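PDB 1E6Y: methyl-coenzyme M reductase subunit beta from Methanosarcina barkeri, which forms part of methyl-coenzyme M reductase I, which cleaves methyl-coenzyme M with coenzyme B to release methane in the last step of methanogenesis. Local coordinates for residues S357-S360 with H361-Y364; P388-C391 with A392-L396. All blocks are in the same frame, centred on the assembly; numbering follows the deposited sequence.

Contact 1. Residues S357-S360 with H361-Y364; sequences SFFS and HSIY. With F43 (factor 430), chain G; COM (1-thioethanesulfonic acid), chain N.
The F358 ring meets the Y364 ring obliquely, planes at 38° and centroids 5.4 Å apart; one face of F358 carries the hydroxyl OG of S362, and its edge meets sulfonate oxygen O2S of coenzyme M. I363 CG1 lies over the centre of one face of Y364, 3.5 Å above the plane. The F359 ring takes F358 CD2 on one face, and its CE2 crosses to Y364 CB. The carbonyl oxygen of S360 lies over one face of the H361 imidazole; at its edge, ND1 gives a bond of 2.6 Å to S357 O, which S360 N also uses from the opposite face. This is the turn that ends helix 348-358 and leads into the wall of the active site, with coenzyme B touching F358, F359 and Y364. F358 O accepts H361 N and S362 OG, the latter at 2.9 Å, again from opposite faces; serine's short side chain can carry OG back to this carbonyl. A chi1 of -64° sets the imidazole beside its own backbone N, while NE2 bonds D113 of the gamma subunit. A leucine in place of H361 would probably leave S357 O without its side-chain donor and D113 without this N-H. Tyrosine suits position 364 because its OH approaches the nickel-bound sulfur S1 of coenzyme M, at 3.2 Å, and accepts a weak bond from factor 430 N5B.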
ATOM      1  N   SER E 357     -10.029 -13.615  19.879  1.00  8.56           N
ATOM      2  CA  SER E 357      -9.423 -14.657  20.714  1.00  8.49           C
ATOM      3  C   SER E 357      -8.201 -15.264  20.016  1.00  8.55           C
ATOM      4  O   SER E 357      -7.105 -15.299  20.572  1.00  8.88           O
ATOM      5  CB  SER E 357     -10.437 -15.766  21.022  1.00  9.03           C
ATOM      6  OG  SER E 357     -11.502 -15.285  21.825  1.00  9.97           O
ATOM      7  N   PHE E 358      -8.390 -15.668  18.764  1.00  7.87           N
ATOM      8  CA  PHE E 358      -7.317 -16.216  17.943  1.00  8.33           C
ATOM      9  C   PHE E 358      -6.106 -15.283  17.891  1.00  8.66           C
ATOM     10  O   PHE E 358      -4.985 -15.691  18.204  1.00  7.65           O
ATOM     11  CB  PHE E 358      -7.857 -16.477  16.535  1.00  8.74           C
ATOM     12  CG  PHE E 358      -6.803 -16.808  15.517  1.00  8.57           C
ATOM     13  CD1 PHE E 358      -5.955 -17.898  15.696  1.00  8.78           C
ATOM     14  CD2 PHE E 358      -6.722 -16.082  14.331  1.00  8.74           C
ATOM     15  CE1 PHE E 358      -5.048 -18.260  14.707  1.00  9.81           C
ATOM     16  CE2 PHE E 358      -5.817 -16.438  13.333  1.00  9.41           C
ATOM     17  CZ  PHE E 358      -4.982 -17.528  13.521  1.00 10.08           C
ATOM     18  N   PHE E 359      -6.351 -14.014  17.571  1.00  8.47           N
ATOM     19  CA  PHE E 359      -5.274 -13.043  17.401  1.00  8.20           C
ATOM     20  C   PHE E 359      -4.798 -12.413  18.706  1.00  8.54           C
ATOM     21  O   PHE E 359      -3.962 -11.512  18.694  1.00  9.14           O
ATOM     22  CB  PHE E 359      -5.694 -11.957  16.410  1.00  8.70           C
ATOM     23  CG  PHE E 359      -5.485 -12.335  14.972  1.00  7.90           C
ATOM     24  CD1 PHE E 359      -6.569 -12.573  14.132  1.00  7.99           C
ATOM     25  CD2 PHE E 359      -4.197 -12.460  14.455  1.00  8.28           C
ATOM     26  CE1 PHE E 359      -6.377 -12.922  12.797  1.00  8.16           C
ATOM     27  CE2 PHE E 359      -3.991 -12.811  13.122  1.00  8.11           C
ATOM     28  CZ  PHE E 359      -5.083 -13.044  12.290  1.00  7.54           C
ATOM     29  N   SER E 360      -5.257 -12.950  19.833  1.00  7.99           N
ATOM     30  CA  SER E 360      -4.667 -12.610  21.122  1.00  8.17           C
ATOM     31  C   SER E 360      -4.141 -13.856  21.840  1.00  8.66           C
ATOM     32  O   SER E 360      -3.821 -13.808  23.032  1.00  9.11           O
ATOM     33  CB  SER E 360      -5.681 -11.860  22.000  1.00  8.69           C
ATOM     34  OG  SER E 360      -6.874 -12.604  22.189  1.00  9.32           O
ATOM     35  N   HIS E 361      -3.970 -14.943  21.087  1.00  8.38           N
ATOM     36  CA  HIS E 361      -3.476 -16.210  21.630  1.00  8.91           C
ATOM     37  C   HIS E 361      -2.658 -17.018  20.613  1.00  9.08           C
ATOM     38  O   HIS E 361      -2.436 -18.213  20.809  1.00  9.02           O
ATOM     39  CB  HIS E 361      -4.646 -17.081  22.116  1.00  8.82           C
ATOM     40  CG  HIS E 361      -5.419 -16.494  23.258  1.00  9.26           C
ATOM     41  ND1 HIS E 361      -6.379 -15.521  23.085  1.00  8.45           N
ATOM     42  CD2 HIS E 361      -5.416 -16.786  24.579  1.00  8.61           C
ATOM     43  CE1 HIS E 361      -6.933 -15.237  24.248  1.00  8.80           C
ATOM     44  NE2 HIS E 361      -6.367 -15.992  25.173  1.00  9.16           N
ATOM     45  N   SER E 362      -2.231 -16.382  19.522  1.00  9.62           N
ATOM     46  CA  SER E 362      -1.555 -17.106  18.443  1.00  9.50           C
ATOM     47  C   SER E 362      -0.293 -16.411  17.936  1.00  9.75           C
ATOM     48  O   SER E 362       0.069 -15.330  18.405  1.00  9.71           O
ATOM     49  CB  SER E 362      -2.513 -17.325  17.272  1.00 10.57           C
ATOM     50  OG  SER E 362      -2.696 -16.128  16.533  1.00 11.42           O
ATOM     51  N   ILE E 363       0.341 -17.016  16.934  1.00  9.48           N
ATOM     52  CA  ILE E 363       1.586 -16.488  16.375  1.00  9.68           C
ATOM     53  C   ILE E 363       1.370 -15.416  15.303  1.00  9.71           C
ATOM     54  O   ILE E 363       2.287 -14.666  14.985  1.00 10.41           O
ATOM     55  CB  ILE E 363       2.458 -17.618  15.757  1.00 10.25           C
ATOM     56  CG1 ILE E 363       1.723 -18.276  14.586  1.00 10.76           C
ATOM     57  CG2 ILE E 363       2.805 -18.654  16.814  1.00 10.18           C
ATOM     58  CD1 ILE E 363       2.576 -19.234  13.780  1.00 10.21           C
ATOM     59  N   TYR E 364       0.147 -15.309  14.788  1.00  9.20           N
ATOM     60  CA  TYR E 364      -0.077 -14.680  13.487  1.00  9.07           C
ATOM     61  C   TYR E 364      -0.182 -13.158  13.466  1.00  9.38           C
ATOM     62  O   TYR E 364      -0.021 -12.533  12.415  1.00  9.81           O
ATOM     63  CB  TYR E 364      -1.314 -15.284  12.829  1.00  9.03           C
ATOM     64  CG  TYR E 364      -1.189 -16.768  12.594  1.00  9.26           C
ATOM     65  CD1 TYR E 364      -1.805 -17.679  13.447  1.00  8.96           C
ATOM     66  CD2 TYR E 364      -0.439 -17.261  11.528  1.00  8.43           C
ATOM     67  CE1 TYR E 364      -1.686 -19.051  13.241  1.00  8.71           C
ATOM     68  CE2 TYR E 364      -0.305 -18.629  11.317  1.00  9.61           C
ATOM     69  CZ  TYR E 364      -0.935 -19.518  12.176  1.00  9.92           C
ATOM     70  OH  TYR E 364      -0.814 -20.872  11.970  1.00 10.67           O
TER
HETATM   71 NI   F43 G2570      -1.899 -24.912  12.987  1.00  9.09          NI
HETATM   72  NA  F43 G2570      -0.187 -23.773  12.359  1.00  9.56           N
HETATM   73  CHA F43 G2570      -0.625 -24.245   9.923  1.00  8.49           C
HETATM   74  C1A F43 G2570       0.135 -23.874  11.165  1.00  9.24           C
HETATM   75  C2A F43 G2570       1.704 -23.536  10.910  1.00  9.13           C
HETATM   76  C3A F43 G2570       2.181 -23.787  12.397  1.00  8.87           C
HETATM   77  C4A F43 G2570       0.946 -23.352  13.146  1.00  8.41           C
HETATM   78  C5A F43 G2570       1.883 -22.029  10.548  1.00  8.69           C
HETATM   79  C6A F43 G2570       3.373 -21.688  10.342  1.00  9.74           C
HETATM   80  O7A F43 G2570       3.954 -21.995   9.257  1.00 10.06           O
HETATM   81  N8A F43 G2570       4.051 -21.083  11.275  1.00  9.71           N
HETATM   82  C9A F43 G2570       2.294 -24.465   9.891  1.00  9.22           C
HETATM   83  CAA F43 G2570       2.586 -25.329  12.734  1.00  8.81           C
HETATM   84  CBA F43 G2570       3.934 -25.692  12.178  1.00 10.62           C
HETATM   85  CCA F43 G2570       4.833 -26.369  13.161  1.00 10.55           C
HETATM   86  ODA F43 G2570       4.472 -27.475  13.667  1.00 11.98           O
HETATM   87  OEA F43 G2570       5.924 -25.830  13.465  1.00 11.16           O
HETATM   88  NB  F43 G2570      -1.520 -24.205  14.911  1.00  9.82           N
HETATM   89  CHB F43 G2570       0.879 -23.830  14.613  1.00  9.11           C
HETATM   90  C1B F43 G2570      -0.269 -23.403  15.309  1.00 10.11           C
HETATM   91  C2B F43 G2570      -0.186 -23.480  16.967  1.00 10.58           C
HETATM   92  C3B F43 G2570      -1.288 -24.625  17.276  1.00 10.84           C
HETATM   93  C4B F43 G2570      -1.951 -24.712  15.904  1.00 10.40           C
HETATM   94  N5B F43 G2570      -0.606 -21.905  15.232  1.00  9.91           N
HETATM   95  C6B F43 G2570      -0.786 -21.240  16.334  1.00 12.69           C
HETATM   96  O7B F43 G2570      -1.003 -20.026  16.366  1.00 13.28           O
HETATM   97  C8B F43 G2570      -0.673 -22.170  17.526  1.00 11.88           C
HETATM   98  C9B F43 G2570       1.218 -23.742  17.462  1.00 11.11           C
HETATM   99  CAB F43 G2570      -0.477 -25.979  17.674  1.00 11.44           C
HETATM  100  CBB F43 G2570      -1.410 -27.125  17.969  1.00 11.74           C
HETATM  101  CCB F43 G2570      -0.597 -28.294  18.445  1.00 11.82           C
HETATM  102  ODB F43 G2570       0.006 -28.102  19.518  1.00 11.10           O
HETATM  103  OEB F43 G2570      -0.518 -29.363  17.810  1.00 10.93           O
HETATM  104  NC  F43 G2570      -3.370 -26.207  13.619  1.00  9.88           N
HETATM  105  CHC F43 G2570      -3.231 -25.585  15.954  1.00 10.41           C
HETATM  106  C1C F43 G2570      -3.800 -26.216  14.920  1.00 10.25           C
HETATM  107  C2C F43 G2570      -5.045 -27.028  15.124  1.00  9.96           C
HETATM  108  C3C F43 G2570      -5.202 -27.692  13.716  1.00 10.05           C
HETATM  109  C4C F43 G2570      -4.195 -27.016  12.878  1.00 10.32           C
HETATM  110  C5C F43 G2570      -6.290 -26.120  15.358  1.00  9.92           C
HETATM  111  C6C F43 G2570      -7.541 -26.932  15.567  1.00 10.11           C
HETATM  112  O7C F43 G2570      -7.532 -27.795  16.485  1.00 10.18           O
HETATM  113  O8C F43 G2570      -8.552 -26.727  14.838  1.00  9.74           O
HETATM  114  C8C F43 G2570      -4.775 -29.187  13.790  1.00 10.31           C
HETATM  115  C9C F43 G2570      -5.719 -30.107  14.594  1.00 10.21           C
HETATM  116  CAC F43 G2570      -5.264 -31.574  14.654  1.00 11.08           C
HETATM  117  OBC F43 G2570      -4.209 -31.954  14.092  1.00 10.42           O
HETATM  118  OCC F43 G2570      -6.000 -32.368  15.297  1.00 11.55           O
HETATM  119  ND  F43 G2570      -2.023 -25.906  11.254  1.00  9.20           N
HETATM  120  CHD F43 G2570      -4.074 -27.279  11.586  1.00 10.60           C
HETATM  121  C5D F43 G2570      -3.990 -27.329   8.590  1.00 10.83           C
HETATM  122  C6D F43 G2570      -4.933 -28.282   9.247  1.00 11.02           C
HETATM  123  C7D F43 G2570      -5.114 -28.005  10.713  1.00 12.05           C
HETATM  124  O8D F43 G2570      -6.209 -28.400  11.160  1.00 14.42           O
HETATM  125  C9D F43 G2570      -0.635 -26.851   7.873  1.00  9.19           C
HETATM  126  CAD F43 G2570      -1.136 -27.130   6.518  1.00  9.43           C
HETATM  127  OBD F43 G2570      -0.576 -28.022   5.807  1.00  8.67           O
HETATM  128  OCD F43 G2570      -2.137 -26.470   6.074  1.00  9.48           O
HETATM  129  C1D F43 G2570      -2.896 -26.702  10.730  1.00  9.75           C
HETATM  130  C2D F43 G2570      -2.722 -27.199   9.337  1.00  9.53           C
HETATM  131  C3D F43 G2570      -1.614 -26.247   8.817  1.00  8.96           C
HETATM  132  C4D F43 G2570      -1.025 -25.740  10.063  1.00  8.74           C
HETATM  133  C1  COM N5572      -4.494 -22.634  13.664  1.00 16.04           C
HETATM  134  C2  COM N5572      -3.890 -21.676  14.697  1.00 17.71           C
HETATM  135  S1  COM N5572      -3.315 -22.912  12.339  1.00 17.26           S
HETATM  136  S2  COM N5572      -4.765 -21.760  16.264  1.00 18.12           S
HETATM  137  O1S COM N5572      -6.233 -21.850  15.977  1.00 16.87           O
HETATM  138  O2S COM N5572      -4.463 -20.503  17.065  1.00 17.59           O
HETATM  139  O3S COM N5572      -4.313 -22.970  17.034  1.00 17.86           O

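Contact 2. Residues P388-C391 with A392-L396; sequences PCVC and AAVAL
From P388 to A395 the backbone winds as a regular alpha helix, and four successive i to i+4 hydrogen bonds join 388-391 to 392-396. A392 N bonds to P388 O, A393 N to C389 O, V394 N to V390 O and A395 N to C391 O, all at 2.9 to 3.1 Å. P388 fits the first turn, where its missing N-H costs little while its carbonyl still serves A392. Among the side chains, V390 CG1 and V394 CG2 lie one turn apart on the same flank, 4.5 Å from each other. In V394, a chi1 of 170° turns CG1 away from the backbone N and leaves CG2 beside it, 3.3 Å from V390 O. Helix 387-395 is a buried, nonpolar helix of the C-terminal domain, packed among other helices: V390, C391 and V394 touch helix 193-199, whereas C389 and A393 touch helices 296-318 and 323-339. Alanines suit such close neighbours; A393 CB, for instance, sits 3.4 Å from C389 O, and its single methyl fits beside V324 and C315. Cysteine is compact and weakly polar, which suits C391 where it packs against V196 and S211, and C389 against L308 and L328. Near the C-terminal end of the helix, A395 O accepts a hydrogen bond from R67 NH1 of the gamma subunit.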
ATOM      1  N   PRO E 388     -15.581  -1.419  23.281  1.00  8.53           N
ATOM      2  CA  PRO E 388     -15.788  -0.885  24.634  1.00  8.24           C
ATOM      3  C   PRO E 388     -15.497  -1.893  25.749  1.00  7.98           C
ATOM      4  O   PRO E 388     -14.922  -1.536  26.779  1.00  8.41           O
ATOM      5  CB  PRO E 388     -17.251  -0.452  24.620  1.00  8.40           C
ATOM      6  CG  PRO E 388     -17.483  -0.067  23.204  1.00  8.68           C
ATOM      7  CD  PRO E 388     -16.717  -1.091  22.400  1.00  8.99           C
ATOM      8  N   CYS E 389     -15.809  -3.163  25.499  1.00  7.97           N
ATOM      9  CA  CYS E 389     -15.487  -4.237  26.436  1.00  8.22           C
ATOM     10  C   CYS E 389     -13.981  -4.450  26.560  1.00  8.67           C
ATOM     11  O   CYS E 389     -13.470  -4.707  27.652  1.00  8.10           O
ATOM     12  CB  CYS E 389     -16.154  -5.539  25.996  1.00  8.61           C
ATOM     13  SG  CYS E 389     -17.934  -5.397  25.751  1.00 10.39           S
ATOM     14  N   VAL E 390     -13.274  -4.325  25.441  1.00  8.58           N
ATOM     15  CA  VAL E 390     -11.819  -4.444  25.436  1.00  9.06           C
ATOM     16  C   VAL E 390     -11.161  -3.336  26.264  1.00  8.82           C
ATOM     17  O   VAL E 390     -10.266  -3.605  27.058  1.00  9.09           O
ATOM     18  CB  VAL E 390     -11.265  -4.417  23.992  1.00  8.27           C
ATOM     19  CG1 VAL E 390      -9.751  -4.572  23.999  1.00  8.48           C
ATOM     20  CG2 VAL E 390     -11.901  -5.529  23.177  1.00  9.33           C
ATOM     21  N   CYS E 391     -11.653  -2.109  26.130  1.00  9.31           N
ATOM     22  CA  CYS E 391     -11.119  -0.990  26.900  1.00  8.83           C
ATOM     23  C   CYS E 391     -11.345  -1.174  28.397  1.00  8.79           C
ATOM     24  O   CYS E 391     -10.463  -0.872  29.203  1.00  9.36           O
ATOM     25  CB  CYS E 391     -11.749   0.322  26.434  1.00  8.84           C
ATOM     26  SG  CYS E 391     -11.323   0.764  24.741  1.00  9.67           S
ATOM     27  N   ALA E 392     -12.518  -1.689  28.759  1.00  8.68           N
ATOM     28  CA  ALA E 392     -12.828  -2.005  30.155  1.00  8.36           C
ATOM     29  C   ALA E 392     -11.944  -3.135  30.679  1.00  9.16           C
ATOM     30  O   ALA E 392     -11.435  -3.067  31.798  1.00  9.18           O
ATOM     31  CB  ALA E 392     -14.300  -2.382  30.293  1.00  8.36           C
ATOM     32  N   ALA E 393     -11.717  -4.144  29.842  1.00  9.24           N
ATOM     33  CA  ALA E 393     -10.875  -5.283  30.206  1.00  9.62           C
ATOM     34  C   ALA E 393      -9.441  -4.848  30.500  1.00 10.19           C
ATOM     35  O   ALA E 393      -8.833  -5.280  31.483  1.00 10.31           O
ATOM     36  CB  ALA E 393     -10.884  -6.307  29.091  1.00  9.76           C
ATOM     37  N   VAL E 394      -8.920  -3.972  29.648  1.00 10.20           N
ATOM     38  CA  VAL E 394      -7.580  -3.428  29.816  1.00 10.70           C
ATOM     39  C   VAL E 394      -7.483  -2.602  31.099  1.00 10.76           C
ATOM     40  O   VAL E 394      -6.519  -2.732  31.856  1.00 10.80           O
ATOM     41  CB  VAL E 394      -7.193  -2.566  28.593  1.00 11.89           C
ATOM     42  CG1 VAL E 394      -5.919  -1.795  28.865  1.00 13.62           C
ATOM     43  CG2 VAL E 394      -7.014  -3.461  27.381  1.00 13.69           C
ATOM     44  N   ALA E 395      -8.532  -1.835  31.386  1.00  9.83           N
ATOM     45  CA  ALA E 395      -8.595  -1.031  32.605  1.00 10.54           C
ATOM     46  C   ALA E 395      -8.563  -1.891  33.872  1.00 11.28           C
ATOM     47  O   ALA E 395      -8.056  -1.459  34.903  1.00 12.51           O
ATOM     48  CB  ALA E 395      -9.852  -0.169  32.593  1.00  9.81           C
ATOM     49  N   LEU E 396      -9.065  -3.119  33.773  1.00 11.12           N
ATOM     50  CA  LEU E 396      -9.173  -4.012  34.929  1.00 11.50           C
ATOM     51  C   LEU E 396      -7.937  -4.879  35.158  1.00 11.59           C
ATOM     52  O   LEU E 396      -7.854  -5.590  36.161  1.00 12.35           O
ATOM     53  CB  LEU E 396     -10.400  -4.917  34.782  1.00 11.35           C
ATOM     54  CG  LEU E 396     -11.776  -4.276  34.964  1.00 11.76           C
ATOM     55  CD1 LEU E 396     -12.847  -5.229  34.465  1.00 11.79           C
ATOM     56  CD2 LEU E 396     -12.000  -3.927  36.430  1.00 13.25           C
TER

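In the fold
Both contacts are buried, yet they differ in what buries them. The centre of contact 2 lies about 10 Å from the centre of the chain, enclosed mainly by the subunit's own helices; that of contact 1 lies about 22 Å from it, where other subunits, factor 430 and the two coenzymes do much of the covering. Contact 1 straddles the end of helix 348-358 and the loop after it, contact 2 lies on the next helix, 387-395, and their nearest atoms stay about 9 Å apart. Helix 323-339 is a shared neighbour, touched by S360 and H361 in contact 1 and by C389 and A393 in contact 2. Aromatic rings, hydroxyls and an imidazole serve the ligands and subunit boundary at 357-364, whereas 388-396 relies on small apolar residues and repeated main-chain bonds.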